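Local coordinates for protein carboxynorspermidine decarboxylase (Campylobacter jejuni subsp. jejuni 81116, PDB 3N29) that probably removes the carboxyl group of carboxynorspermidine to give norspermidine, using pyridoxal-5'-phosphate as cofactor, at residues Leu74-Phe79 against Cys95-Leu100; Gly78-Gly83 against Thr379-Thr384; Lys86-Tyr91 against Glu108-Glu113; His202-Glu207 against Gly237-Thr242. All blocks are in the same frame, centred on the assembly; numbering follows the deposited sequence.

Overall arrangement
Contact 1 touches both contact 2 and contact 3, with centres about 11 and 12 Å away, and contact 4 lies on the far side of the cofactor. Contacts 1 and 2 share Gly78 and Phe79. Contact 1 joins two barrel strands, and contact 3 joins helix 85-91 to the turn that follows helix 100-109. Cys95 SG meets Met110 SD at 3.8 Å between these two. The centres of contacts 1 and 4 are about 15 Å apart, without touching, yet both hold pyridoxal-5'-phosphate. Contact 1 supplies the covalent lysine, and contact 4 supplies a ring face and a phosphate donor. Contact 2 carries Lys382 of the norspermidine pocket. Contact 3 is the most remote from the cofactor.

Contact 1 of 4, residues Leu74-Phe79 against Cys95-Leu100; sequences LALKGF and CTCSGL. With PLP (pyridoxal-5'-phosphate), chain C.
Leu74 and Ala75 run parallel to Cys95 and Thr96, with CA atoms 4.6 Å apart in both pairs. Thr96 N donates to Leu74 O at 2.8 Å. Leu76 N donates to Thr96 O at 3.1 Å. Water 1 also donates to Thr96 O and accepts from Lys77 N. Leu76 leans over the second strand. Its CG is anti to the carbonyl carbon (chi1 -76°), which sets CD1 against Cys95 CB and Cys97 SG, 4.0 Å from each. The segments hold the ends of the first two barrel strands, joined by helix 85-91 in a beta-alpha-beta crossover of the TIM-barrel type. Past its strand the first segment turns away, and Lys77 NZ is bonded covalently to C4A of pyridoxal-5'-phosphate (1.5 Å). Ala75 CB packs against C5A of the cofactor at 3.3 Å. Thr96 OG1 points into the barrel and is hydrogen-bonded to Glu269.

Contact 2 of 4, residues Gly78-Gly83 against Thr379-Thr384; sequences GFAFSG and TIVKNT
The two backbones come nearest at Gly78 and Val381, with CA atoms 6.7 Å apart, and a short 3-10 turn at Ile380-Val381 faces an irregular loop. The backbones are linked through water 2. It donates to Gly78 O at 3.2 Å and accepts from Thr379 N and Val381 N, so one water serves three backbone groups. Val381 spreads its two methyls over the loop. CG1 meets Ala80 CB at 4.0 Å, and CG2 rests near Gly78 O. Ile380 reaches Phe81 at the ring edge, near the ring plane, where its CD1 lies 3.8 Å from Phe81 CD1. The Phe81 ring is carried there by a CG anti to the backbone N (chi1 -163°). Lys382 follows the turn and belongs to the norspermidine pocket. Its NZ forms salt bridges with Asp308 and with Glu303 of the second subunit. The contact joins the loop between strand 71-75 and helix 85-91 to the loop before strand 393-397. Tyr47 and Leu49 of strand 46-50 and Phe105 of helix 100-109 pack round it.

Contact 3 of 4, residues Lys86-Tyr91 against Glu108-Glu113; sequences KIVGEY and EYMDKE
Met110 and Lys112 both reach across to Gly89, where the absence of a side chain lets them come close to the helix backbone. Met110 lays its chain over the glycine. CG and SD pass 4.2 and 4.1 Å from Gly89 CA. With CG anti to the backbone N (chi1 -170°) and chi2 also anti, the chain runs straight to SD, then bends at chi3. That bend carries CE to Gly89 N (3.7 Å) and to Val88 CG1 (3.8 Å). The Val88 and Met110 side chains meet at a slant, methyl against methyl.

Lys112 comes from the other end of the glycine. Its NZ donates to Gly89 O at 2.8 Å, in the carbonyl plane. Its CD also lies 3.5 Å from Gly89 O. The ammonium also donates to Leu92 O, so one lysine ties together the carbonyls of Gly89 and Leu92.

Asp111 leaves the preceding helix with positive phi, and this turn brings Lys112 back toward Gly89. The contact joins helix 85-91 to the turn that follows helix 100-109, just before strands 94-97 and 113-118. Ile87 and Tyr91 pack on helix 51-68, and Tyr109 packs on Tyr411 of the second subunit.

Contact 4 of 4, residues His202-Glu207 against Gly237-Thr242; sequences HALCEE and GGHHIT. With PLP (pyridoxal-5'-phosphate), chain C; NSD (N-(3-aminopropyl)propane-1,3-diamine), chain D.
His202 and Gly237 meet through a ring nitrogen. Gly237 N donates to His202 ND1 at 2.8 Å, with the donor lying in the ring plane. This bond helps to fix the ring's rotation and shows that ND1 acts as an acceptor here. His202 CG is anti to the backbone N (chi1 172°), which puts the ring at Gly237 and one of its faces over pyridoxal-5'-phosphate, with CE1 3.5 Å from cofactor C4. Gly238 N donates to phosphate oxygen O2P at 2.8 Å, with an angle of 165° at the hydrogen. Gly237 O takes a bond from water 3, which in turn accepts from Ala203 N.

Further along, two backbone bonds pin the loops together. Glu207 N donates to Gly238 O at 2.8 Å, and His240 N donates to Glu207 O at 2.9 Å. Gly238 has positive phi, and its CA packs against Leu204 O in a CA-H...O contact of 3.3 Å. His239 NE2 is hydrogen-bonded to Phe235 O, while Leu204 CD1 meets the ring obliquely, 3.6 Å from His239 ND1 and CE1. Glu206 places its CA over one face of the His240 ring, a CH-pi contact. Cys205 lines the polyamine pocket; its unusually short approach to norspermidine is probably doubtful in detail.

Both loops follow barrel strands and line the active site. The Gly237 N bond orients the histidine against the cofactor ring, and the Gly238 amide grips its phosphate, consistent with a cofactor held at both ends.

Contact 1 of 4, residues Leu74-Phe79 against Cys95-Leu100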
loop_
_atom_site.group_PDB
_atom_site.type_symbol
_atom_site.label_atom_id
_atom_site.label_comp_id
_atom_site.label_asym_id
_atom_site.label_seq_id
_atom_site.Cartn_x
_atom_site.Cartn_y
_atom_site.Cartn_z
ATOM N N LEU A 74 18.107 -10.878 10.523
ATOM C CA LEU A 74 16.885 -10.786 9.700
ATOM C C LEU A 74 16.606 -9.282 9.560
ATOM O O LEU A 74 16.347 -8.605 10.552
ATOM C CB LEU A 74 15.701 -11.441 10.399
ATOM C CG LEU A 74 14.244 -11.090 9.904
ATOM C CD1 LEU A 74 14.173 -11.479 8.455
ATOM C CD2 LEU A 74 13.170 -11.780 10.860
ATOM N N ALA A 75 16.558 -8.791 8.325
ATOM C CA ALA A 75 16.048 -7.412 8.068
ATOM C C ALA A 75 14.489 -7.419 8.048
ATOM O O ALA A 75 13.898 -7.950 7.142
ATOM C CB ALA A 75 16.578 -6.897 6.675
ATOM N N LEU A 76 13.871 -6.889 9.095
ATOM C CA LEU A 76 12.396 -6.936 9.296
ATOM C C LEU A 76 11.565 -6.194 8.193
ATOM O O LEU A 76 10.378 -6.538 8.030
ATOM C CB LEU A 76 12.012 -6.347 10.647
ATOM C CG LEU A 76 12.332 -7.330 11.847
ATOM C CD1 LEU A 76 12.205 -6.537 13.163
ATOM C CD2 LEU A 76 11.406 -8.549 11.903
ATOM N N LYS A 77 12.199 -5.280 7.473
ATOM C CA LYS A 77 11.568 -4.565 6.365
ATOM C C LYS A 77 10.800 -5.493 5.458
ATOM O O LYS A 77 9.704 -5.265 5.122
ATOM C CB LYS A 77 12.606 -3.800 5.499
ATOM C CG LYS A 77 11.824 -2.763 4.521
ATOM C CD LYS A 77 12.751 -1.911 3.628
ATOM C CE LYS A 77 14.062 -2.629 3.670
ATOM N NZ LYS A 77 15.227 -2.045 2.711
ATOM N N GLY A 78 11.416 -6.572 5.043
ATOM C CA GLY A 78 10.768 -7.451 4.086
ATOM C C GLY A 78 10.032 -8.658 4.680
ATOM O O GLY A 78 9.131 -9.204 4.042
ATOM N N PHE A 79 10.447 -9.114 5.838
ATOM C CA PHE A 79 9.916 -10.344 6.401
ATOM C C PHE A 79 9.832 -10.184 7.907
ATOM O O PHE A 79 10.866 -10.011 8.546
ATOM C CB PHE A 79 10.817 -11.532 6.050
ATOM C CG PHE A 79 10.350 -12.858 6.553
ATOM C CD1 PHE A 79 9.460 -13.619 5.831
ATOM C CD2 PHE A 79 10.792 -13.366 7.772
ATOM C CE1 PHE A 79 9.068 -14.876 6.290
ATOM C CE2 PHE A 79 10.344 -14.624 8.256
ATOM C CZ PHE A 79 9.492 -15.364 7.501
ATOM N N CYS A 95 17.884 -9.132 14.683
ATOM C CA CYS A 95 17.120 -8.389 13.650
ATOM C C CYS A 95 17.738 -7.025 13.360
ATOM O O CYS A 95 18.299 -6.344 14.261
ATOM C CB CYS A 95 15.749 -8.086 14.168
ATOM S SG CYS A 95 14.750 -9.538 14.359
ATOM N N THR A 96 17.637 -6.632 12.105
ATOM C CA THR A 96 17.899 -5.274 11.717
ATOM C C THR A 96 16.575 -4.539 11.557
ATOM O O THR A 96 15.608 -5.035 10.921
ATOM C CB THR A 96 18.649 -5.201 10.397
ATOM O OG1 THR A 96 19.970 -5.617 10.657
ATOM C CG2 THR A 96 18.729 -3.718 9.924
ATOM N N CYS A 97 16.555 -3.347 12.129
ATOM C CA CYS A 97 15.358 -2.560 12.357
ATOM C C CYS A 97 15.531 -1.144 11.873
ATOM O O CYS A 97 16.596 -0.541 11.981
ATOM C CB CYS A 97 15.081 -2.521 13.865
ATOM S SG CYS A 97 15.051 -4.169 14.577
ATOM N N SER A 98 14.453 -0.562 11.375
ATOM C CA SER A 98 14.536 0.752 10.816
ATOM C C SER A 98 14.200 1.897 11.807
ATOM O O SER A 98 14.138 3.102 11.449
ATOM C CB SER A 98 13.499 0.812 9.696
ATOM O OG SER A 98 12.196 0.745 10.290
ATOM N N GLY A 99 13.849 1.553 13.026
ATOM C CA GLY A 99 13.222 2.539 13.894
ATOM C C GLY A 99 12.612 1.880 15.076
ATOM O O GLY A 99 12.892 0.675 15.307
ATOM N N LEU A 100 11.754 2.639 15.770
ATOM C CA LEU A 100 11.210 2.255 17.087
ATOM C C LEU A 100 10.309 1.044 16.965
ATOM O O LEU A 100 10.461 0.083 17.712
ATOM C CB LEU A 100 10.410 3.405 17.687
ATOM C CG LEU A 100 9.726 3.216 19.048
ATOM C CD1 LEU A 100 10.703 2.794 20.180
ATOM C CD2 LEU A 100 8.923 4.529 19.429
HETATM N N1 PLP C . 19.400 -3.505 5.372
HETATM C C2 PLP C . 18.912 -2.286 4.996
HETATM C C2A PLP C . 19.529 -1.025 5.546
HETATM C C3 PLP C . 17.784 -2.250 4.118
HETATM O O3 PLP C . 17.254 -1.018 3.731
HETATM C C4 PLP C . 17.203 -3.442 3.644
HETATM C C4A PLP C . 15.976 -3.379 2.744
HETATM C C5 PLP C . 17.765 -4.677 4.005
HETATM C C6 PLP C . 18.871 -4.666 4.880
HETATM C C5A PLP C . 17.194 -5.988 3.517
HETATM O O4P PLP C . 17.109 -6.030 2.115
HETATM P P PLP C . 16.636 -7.319 1.340
HETATM O O1P PLP C . 15.286 -7.699 1.920
HETATM O O2P PLP C . 17.667 -8.439 1.619
HETATM O O3P PLP C . 16.652 -7.024 -0.091
HETATM O O HOH W 1 14.337 -3.709 8.687
#

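Contact 2 of 4, residues Gly78-Gly83 against Thr379-Thr384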
loop_
_atom_site.group_PDB
_atom_site.type_symbol
_atom_site.label_atom_id
_atom_site.label_comp_id
_atom_site.label_asym_id
_atom_site.label_seq_id
_atom_site.Cartn_x
_atom_site.Cartn_y
_atom_site.Cartn_z
ATOM N N GLY A 78 11.416 -6.572 5.043
ATOM C CA GLY A 78 10.768 -7.451 4.086
ATOM C C GLY A 78 10.032 -8.658 4.680
ATOM O O GLY A 78 9.131 -9.204 4.042
ATOM N N PHE A 79 10.447 -9.114 5.838
ATOM C CA PHE A 79 9.916 -10.344 6.401
ATOM C C PHE A 79 9.832 -10.184 7.907
ATOM O O PHE A 79 10.866 -10.011 8.546
ATOM C CB PHE A 79 10.817 -11.532 6.050
ATOM C CG PHE A 79 10.350 -12.858 6.553
ATOM C CD1 PHE A 79 9.460 -13.619 5.831
ATOM C CD2 PHE A 79 10.792 -13.366 7.772
ATOM C CE1 PHE A 79 9.068 -14.876 6.290
ATOM C CE2 PHE A 79 10.344 -14.624 8.256
ATOM C CZ PHE A 79 9.492 -15.364 7.501
ATOM N N ALA A 80 8.595 -10.178 8.435
ATOM C CA ALA A 80 8.408 -9.942 9.846
ATOM C C ALA A 80 7.347 -10.885 10.375
ATOM O O ALA A 80 6.549 -10.498 11.220
ATOM C CB ALA A 80 8.028 -8.478 10.066
ATOM N N PHE A 81 7.276 -12.104 9.850
ATOM C CA PHE A 81 6.102 -12.993 10.130
ATOM C C PHE A 81 6.121 -13.394 11.608
ATOM O O PHE A 81 6.979 -14.144 12.028
ATOM C CB PHE A 81 6.194 -14.211 9.242
ATOM C CG PHE A 81 4.910 -14.996 9.104
ATOM C CD1 PHE A 81 4.047 -14.762 8.065
ATOM C CD2 PHE A 81 4.597 -16.005 10.003
ATOM C CE1 PHE A 81 2.868 -15.522 7.925
ATOM C CE2 PHE A 81 3.456 -16.739 9.857
ATOM C CZ PHE A 81 2.589 -16.476 8.806
ATOM N N SER A 82 5.164 -12.888 12.387
ATOM C CA SER A 82 5.289 -12.900 13.841
ATOM C C SER A 82 5.375 -14.355 14.302
ATOM O O SER A 82 6.192 -14.710 15.161
ATOM C CB SER A 82 4.090 -12.177 14.438
ATOM O OG SER A 82 2.919 -12.868 14.085
ATOM N N GLY A 83 4.600 -15.218 13.652
ATOM C CA GLY A 83 4.585 -16.631 13.980
ATOM C C GLY A 83 5.831 -17.406 13.708
ATOM O O GLY A 83 5.933 -18.574 14.085
ATOM N N THR A 379 5.128 -8.425 1.231
ATOM C CA THR A 379 3.706 -8.509 0.960
ATOM C C THR A 379 2.938 -8.054 2.202
ATOM O O THR A 379 2.435 -6.927 2.306
ATOM C CB THR A 379 3.249 -9.966 0.611
ATOM O OG1 THR A 379 3.878 -10.916 1.541
ATOM C CG2 THR A 379 3.617 -10.280 -0.855
ATOM N N ILE A 380 2.853 -8.974 3.146
ATOM C CA ILE A 380 2.177 -8.751 4.436
ATOM C C ILE A 380 2.596 -7.431 5.065
ATOM O O ILE A 380 1.743 -6.629 5.487
ATOM C CB ILE A 380 2.445 -9.912 5.406
ATOM C CG1 ILE A 380 1.952 -11.241 4.797
ATOM C CG2 ILE A 380 1.760 -9.673 6.756
ATOM C CD1 ILE A 380 2.637 -12.470 5.423
ATOM N N VAL A 381 3.908 -7.198 5.099
ATOM C CA VAL A 381 4.480 -5.991 5.718
ATOM C C VAL A 381 4.005 -4.698 5.078
ATOM O O VAL A 381 4.219 -3.632 5.677
ATOM C CB VAL A 381 6.042 -6.019 5.661
ATOM C CG1 VAL A 381 6.584 -7.220 6.550
ATOM C CG2 VAL A 381 6.581 -6.126 4.199
ATOM N N LYS A 382 3.400 -4.760 3.907
ATOM C CA LYS A 382 3.013 -3.546 3.247
ATOM C C LYS A 382 1.634 -3.628 2.653
ATOM O O LYS A 382 1.300 -2.890 1.688
ATOM C CB LYS A 382 4.036 -3.124 2.200
ATOM C CG LYS A 382 4.189 -4.058 1.029
ATOM C CD LYS A 382 5.625 -3.774 0.371
ATOM C CE LYS A 382 6.011 -2.315 0.033
ATOM N NZ LYS A 382 5.357 -1.745 -1.197
ATOM N N ASN A 383 0.817 -4.514 3.194
ATOM C CA ASN A 383 -0.545 -4.653 2.714
ATOM C C ASN A 383 -1.532 -3.679 3.355
ATOM O O ASN A 383 -1.189 -2.907 4.289
ATOM C CB ASN A 383 -1.021 -6.084 2.674
ATOM C CG ASN A 383 -1.336 -6.696 4.058
ATOM O OD1 ASN A 383 -1.369 -6.005 5.060
ATOM N ND2 ASN A 383 -1.564 -8.043 4.074
ATOM N N THR A 384 -2.745 -3.666 2.819
ATOM C CA THR A 384 -3.693 -2.626 3.198
ATOM C C THR A 384 -5.115 -3.169 3.299
ATOM O O THR A 384 -5.371 -4.252 2.819
ATOM C CB THR A 384 -3.680 -1.420 2.124
ATOM O OG1 THR A 384 -4.448 -1.752 0.972
ATOM C CG2 THR A 384 -2.142 -1.110 1.594
HETATM O O HOH W 2 5.949 -9.548 4.038
#

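Contact 3 of 4, residues Lys86-Tyr91 against Glu108-Glu113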
loop_
_atom_site.group_PDB
_atom_site.type_symbol
_atom_site.label_atom_id
_atom_site.label_comp_id
_atom_site.label_asym_id
_atom_site.label_seq_id
_atom_site.Cartn_x
_atom_site.Cartn_y
_atom_site.Cartn_z
ATOM N N LYS A 86 10.384 -16.894 16.359
ATOM C CA LYS A 86 11.159 -17.742 17.248
ATOM C C LYS A 86 11.945 -18.796 16.442
ATOM O O LYS A 86 13.131 -19.123 16.779
ATOM C CB LYS A 86 10.268 -18.380 18.302
ATOM C CG LYS A 86 11.082 -19.218 19.269
ATOM C CD LYS A 86 10.281 -19.840 20.381
ATOM C CE LYS A 86 11.295 -20.561 21.318
ATOM N NZ LYS A 86 10.725 -20.757 22.651
ATOM N N ILE A 87 11.321 -19.292 15.363
ATOM C CA ILE A 87 11.987 -20.235 14.476
ATOM C C ILE A 87 13.214 -19.584 13.851
ATOM O O ILE A 87 14.336 -20.108 13.887
ATOM C CB ILE A 87 11.060 -20.729 13.369
ATOM C CG1 ILE A 87 10.009 -21.665 13.945
ATOM C CG2 ILE A 87 11.840 -21.472 12.277
ATOM C CD1 ILE A 87 8.826 -21.807 13.016
ATOM N N VAL A 88 13.015 -18.405 13.300
ATOM C CA VAL A 88 14.170 -17.704 12.705
ATOM C C VAL A 88 15.296 -17.496 13.770
ATOM O O VAL A 88 16.511 -17.628 13.514
ATOM C CB VAL A 88 13.752 -16.412 12.064
ATOM C CG1 VAL A 88 15.032 -15.629 11.648
ATOM C CG2 VAL A 88 12.831 -16.674 10.811
ATOM N N GLY A 89 14.908 -17.157 14.985
ATOM C CA GLY A 89 15.951 -16.981 16.050
ATOM C C GLY A 89 16.788 -18.192 16.459
ATOM O O GLY A 89 17.783 -18.072 17.186
ATOM N N GLU A 90 16.375 -19.356 16.016
ATOM C CA GLU A 90 17.125 -20.591 16.254
ATOM C C GLU A 90 18.348 -20.560 15.411
ATOM O O GLU A 90 19.372 -21.207 15.720
ATOM C CB GLU A 90 16.289 -21.808 15.831
ATOM C CG GLU A 90 15.142 -22.094 16.731
ATOM C CD GLU A 90 14.436 -23.365 16.354
ATOM O OE1 GLU A 90 15.105 -24.321 15.838
ATOM O OE2 GLU A 90 13.220 -23.428 16.547
ATOM N N TYR A 91 18.251 -19.810 14.325
ATOM C CA TYR A 91 19.298 -19.793 13.359
ATOM C C TYR A 91 20.090 -18.501 13.239
ATOM O O TYR A 91 21.263 -18.566 13.067
ATOM C CB TYR A 91 18.726 -20.143 12.004
ATOM C CG TYR A 91 17.982 -21.418 11.874
ATOM C CD1 TYR A 91 18.615 -22.582 11.442
ATOM C CD2 TYR A 91 16.609 -21.473 12.091
ATOM C CE1 TYR A 91 17.919 -23.764 11.309
ATOM C CE2 TYR A 91 15.917 -22.640 11.972
ATOM C CZ TYR A 91 16.549 -23.773 11.568
ATOM O OH TYR A 91 15.868 -24.941 11.428
ATOM N N GLU A 108 10.099 -7.931 21.204
ATOM C CA GLU A 108 9.022 -8.762 21.642
ATOM C C GLU A 108 9.018 -10.173 21.105
ATOM O O GLU A 108 8.886 -11.091 21.852
ATOM C CB GLU A 108 7.687 -8.098 21.312
ATOM C CG GLU A 108 6.528 -9.007 21.363
ATOM C CD GLU A 108 5.191 -8.311 21.396
ATOM O OE1 GLU A 108 5.093 -7.180 20.993
ATOM O OE2 GLU A 108 4.222 -8.918 21.830
ATOM N N TYR A 109 9.018 -10.322 19.804
ATOM C CA TYR A 109 9.138 -11.567 19.108
ATOM C C TYR A 109 10.340 -12.483 19.050
ATOM O O TYR A 109 10.185 -13.636 18.961
ATOM C CB TYR A 109 8.323 -11.546 17.806
ATOM C CG TYR A 109 6.908 -11.055 18.002
ATOM C CD1 TYR A 109 5.895 -11.909 18.282
ATOM C CD2 TYR A 109 6.612 -9.737 17.920
ATOM C CE1 TYR A 109 4.654 -11.465 18.453
ATOM C CE2 TYR A 109 5.361 -9.278 18.080
ATOM C CZ TYR A 109 4.373 -10.143 18.348
ATOM O OH TYR A 109 3.131 -9.680 18.510
ATOM N N MET A 110 11.518 -11.897 18.903
ATOM C CA MET A 110 12.786 -12.605 18.886
ATOM C C MET A 110 13.670 -12.538 20.137
ATOM O O MET A 110 14.254 -13.499 20.531
ATOM C CB MET A 110 13.579 -12.281 17.605
ATOM C CG MET A 110 14.846 -13.138 17.309
ATOM S SD MET A 110 15.846 -12.863 15.872
ATOM C CE MET A 110 14.748 -13.433 14.698
ATOM N N ASP A 111 13.773 -11.354 20.697
ATOM C CA ASP A 111 14.589 -11.078 21.875
ATOM C C ASP A 111 16.079 -11.451 21.759
ATOM O O ASP A 111 16.684 -11.927 22.685
ATOM C CB ASP A 111 13.967 -11.593 23.167
ATOM C CG ASP A 111 14.463 -10.841 24.397
ATOM O OD1 ASP A 111 15.212 -9.879 24.276
ATOM O OD2 ASP A 111 14.084 -11.218 25.490
ATOM N N LYS A 112 16.644 -11.214 20.608
ATOM C CA LYS A 112 18.036 -11.436 20.320
ATOM C C LYS A 112 18.685 -10.089 19.985
ATOM O O LYS A 112 18.249 -9.117 20.483
ATOM C CB LYS A 112 18.287 -12.583 19.380
ATOM C CG LYS A 112 17.771 -13.914 19.923
ATOM C CD LYS A 112 18.075 -15.085 19.075
ATOM C CE LYS A 112 19.495 -15.226 18.781
ATOM N NZ LYS A 112 19.858 -16.570 18.357
ATOM N N GLU A 113 19.783 -10.058 19.266
ATOM C CA GLU A 113 20.435 -8.786 18.964
ATOM C C GLU A 113 19.525 -7.863 18.131
ATOM O O GLU A 113 18.749 -8.301 17.356
ATOM C CB GLU A 113 21.692 -8.998 18.164
ATOM C CG GLU A 113 22.746 -9.775 18.849
ATOM C CD GLU A 113 24.127 -9.610 18.246
ATOM O OE1 GLU A 113 25.059 -10.141 18.807
ATOM O OE2 GLU A 113 24.294 -9.001 17.205
#

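Contact 4 of 4, residues His202-Glu207 against Gly237-Thr242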
loop_
_atom_site.group_PDB
_atom_site.type_symbol
_atom_site.label_atom_id
_atom_site.label_comp_id
_atom_site.label_asym_id
_atom_site.label_seq_id
_atom_site.Cartn_x
_atom_site.Cartn_y
_atom_site.Cartn_z
ATOM N N HIS A 202 24.383 -0.582 2.480
ATOM C CA HIS A 202 23.359 -1.379 1.842
ATOM C C HIS A 202 23.186 -0.881 0.430
ATOM O O HIS A 202 22.750 0.251 0.183
ATOM C CB HIS A 202 22.043 -1.438 2.673
ATOM C CG HIS A 202 20.902 -2.100 1.962
ATOM N ND1 HIS A 202 20.732 -3.465 1.922
ATOM C CD2 HIS A 202 19.857 -1.570 1.261
ATOM C CE1 HIS A 202 19.649 -3.753 1.219
ATOM N NE2 HIS A 202 19.094 -2.617 0.808
ATOM N N ALA A 203 23.563 -1.732 -0.503
ATOM C CA ALA A 203 23.810 -1.345 -1.865
ATOM C C ALA A 203 23.258 -2.336 -2.889
ATOM O O ALA A 203 23.529 -2.185 -4.076
ATOM C CB ALA A 203 25.338 -1.167 -2.062
ATOM N N LEU A 204 22.491 -3.344 -2.457
ATOM C CA LEU A 204 22.047 -4.404 -3.347
ATOM C C LEU A 204 20.554 -4.709 -3.224
ATOM O O LEU A 204 19.958 -4.568 -2.130
ATOM C CB LEU A 204 22.830 -5.713 -3.090
ATOM C CG LEU A 204 24.364 -5.645 -3.273
ATOM C CD1 LEU A 204 25.007 -6.955 -2.841
ATOM C CD2 LEU A 204 24.726 -5.314 -4.722
ATOM N N CYS A 205 20.033 -5.283 -4.307
ATOM C CA CYS A 205 18.678 -5.768 -4.324
ATOM C C CYS A 205 18.552 -7.017 -5.205
ATOM O O CYS A 205 18.822 -6.979 -6.419
ATOM C CB CYS A 205 17.702 -4.643 -4.707
ATOM S SG CYS A 205 16.016 -5.394 -4.637
ATOM N N GLU A 206 18.218 -8.152 -4.582
ATOM C CA GLU A 206 18.088 -9.468 -5.257
ATOM C C GLU A 206 19.334 -9.790 -6.080
ATOM O O GLU A 206 19.242 -10.197 -7.234
ATOM C CB GLU A 206 16.834 -9.571 -6.145
ATOM C CG GLU A 206 15.521 -9.360 -5.355
ATOM C CD GLU A 206 14.316 -9.605 -6.198
ATOM O OE1 GLU A 206 13.493 -10.457 -5.798
ATOM O OE2 GLU A 206 14.234 -8.994 -7.308
ATOM N N GLU A 207 20.503 -9.606 -5.464
ATOM C CA GLU A 207 21.734 -9.729 -6.201
ATOM C C GLU A 207 22.620 -10.896 -5.736
ATOM O O GLU A 207 22.384 -11.522 -4.683
ATOM C CB GLU A 207 22.493 -8.378 -6.158
ATOM C CG GLU A 207 22.207 -7.446 -7.412
ATOM C CD GLU A 207 22.623 -8.104 -8.802
ATOM O OE1 GLU A 207 23.276 -9.213 -8.849
ATOM O OE2 GLU A 207 22.268 -7.518 -9.882
ATOM N N GLY A 237 21.797 -5.767 3.145
ATOM C CA GLY A 237 21.000 -6.844 2.637
ATOM C C GLY A 237 21.089 -6.886 1.133
ATOM O O GLY A 237 22.016 -6.337 0.538
ATOM N N GLY A 238 20.080 -7.492 0.503
ATOM C CA GLY A 238 20.067 -7.657 -0.925
ATOM C C GLY A 238 20.783 -8.843 -1.518
ATOM O O GLY A 238 20.865 -8.957 -2.731
ATOM N N HIS A 239 21.324 -9.692 -0.655
ATOM C CA HIS A 239 22.092 -10.893 -1.038
ATOM C C HIS A 239 21.030 -11.978 -1.183
ATOM O O HIS A 239 20.374 -12.346 -0.212
ATOM C CB HIS A 239 23.091 -11.258 0.071
ATOM C CG HIS A 239 23.808 -10.057 0.626
ATOM N ND1 HIS A 239 24.631 -9.288 -0.144
ATOM C CD2 HIS A 239 23.696 -9.405 1.812
ATOM C CE1 HIS A 239 25.047 -8.235 0.546
ATOM N NE2 HIS A 239 24.504 -8.291 1.747
ATOM N N HIS A 240 20.881 -12.497 -2.384
ATOM C CA HIS A 240 19.790 -13.424 -2.705
ATOM C C HIS A 240 20.335 -14.823 -2.406
ATOM O O HIS A 240 20.356 -15.706 -3.275
ATOM C CB HIS A 240 19.521 -13.297 -4.223
ATOM C CG HIS A 240 18.091 -13.427 -4.618
ATOM N ND1 HIS A 240 17.083 -13.698 -3.726
ATOM C CD2 HIS A 240 17.481 -13.236 -5.820
ATOM C CE1 HIS A 240 15.924 -13.714 -4.355
ATOM N NE2 HIS A 240 16.130 -13.429 -5.625
ATOM N N ILE A 241 20.754 -15.008 -1.177
ATOM C CA ILE A 241 21.511 -16.171 -0.745
ATOM C C ILE A 241 20.769 -17.479 -0.922
ATOM O O ILE A 241 21.382 -18.549 -1.171
ATOM C CB ILE A 241 21.928 -15.988 0.737
ATOM C CG1 ILE A 241 22.919 -14.826 0.863
ATOM C CG2 ILE A 241 22.632 -17.294 1.297
ATOM C CD1 ILE A 241 23.165 -14.343 2.283
ATOM N N THR A 242 19.457 -17.428 -0.778
ATOM C CA THR A 242 18.668 -18.634 -0.785
ATOM C C THR A 242 18.004 -18.898 -2.158
ATOM O O THR A 242 17.298 -19.882 -2.325
ATOM C CB THR A 242 17.572 -18.579 0.280
ATOM O OG1 THR A 242 16.753 -17.418 0.058
ATOM C CG2 THR A 242 18.191 -18.538 1.653
HETATM N N1 PLP C . 19.400 -3.505 5.372
HETATM C C2 PLP C . 18.912 -2.286 4.996
HETATM C C2A PLP C . 19.529 -1.025 5.546
HETATM C C3 PLP C . 17.784 -2.250 4.118
HETATM O O3 PLP C . 17.254 -1.018 3.731
HETATM C C4 PLP C . 17.203 -3.442 3.644
HETATM C C4A PLP C . 15.976 -3.379 2.744
HETATM C C5 PLP C . 17.765 -4.677 4.005
HETATM C C6 PLP C . 18.871 -4.666 4.880
HETATM C C5A PLP C . 17.194 -5.988 3.517
HETATM O O4P PLP C . 17.109 -6.030 2.115
HETATM P P PLP C . 16.636 -7.319 1.340
HETATM O O1P PLP C . 15.286 -7.699 1.920
HETATM O O2P PLP C . 17.667 -8.439 1.619
HETATM O O3P PLP C . 16.652 -7.024 -0.091
HETATM C C1 NSD D . 14.010 -5.968 -1.435
HETATM N N1 NSD D . 14.625 -7.126 -2.018
HETATM C C2 NSD D . 14.366 -4.701 -2.137
HETATM N N2 NSD D . 13.038 -2.982 -1.142
HETATM C C3 NSD D . 14.190 -3.492 -1.290
HETATM N N3 NSD D . 8.779 -3.940 -1.528
HETATM C C4 NSD D . 11.960 -3.388 -1.669
HETATM C C5 NSD D . 10.729 -2.606 -1.303
HETATM C C6 NSD D . 9.565 -2.954 -2.195
HETATM O O HOH W 3 24.140 -4.595 0.532
#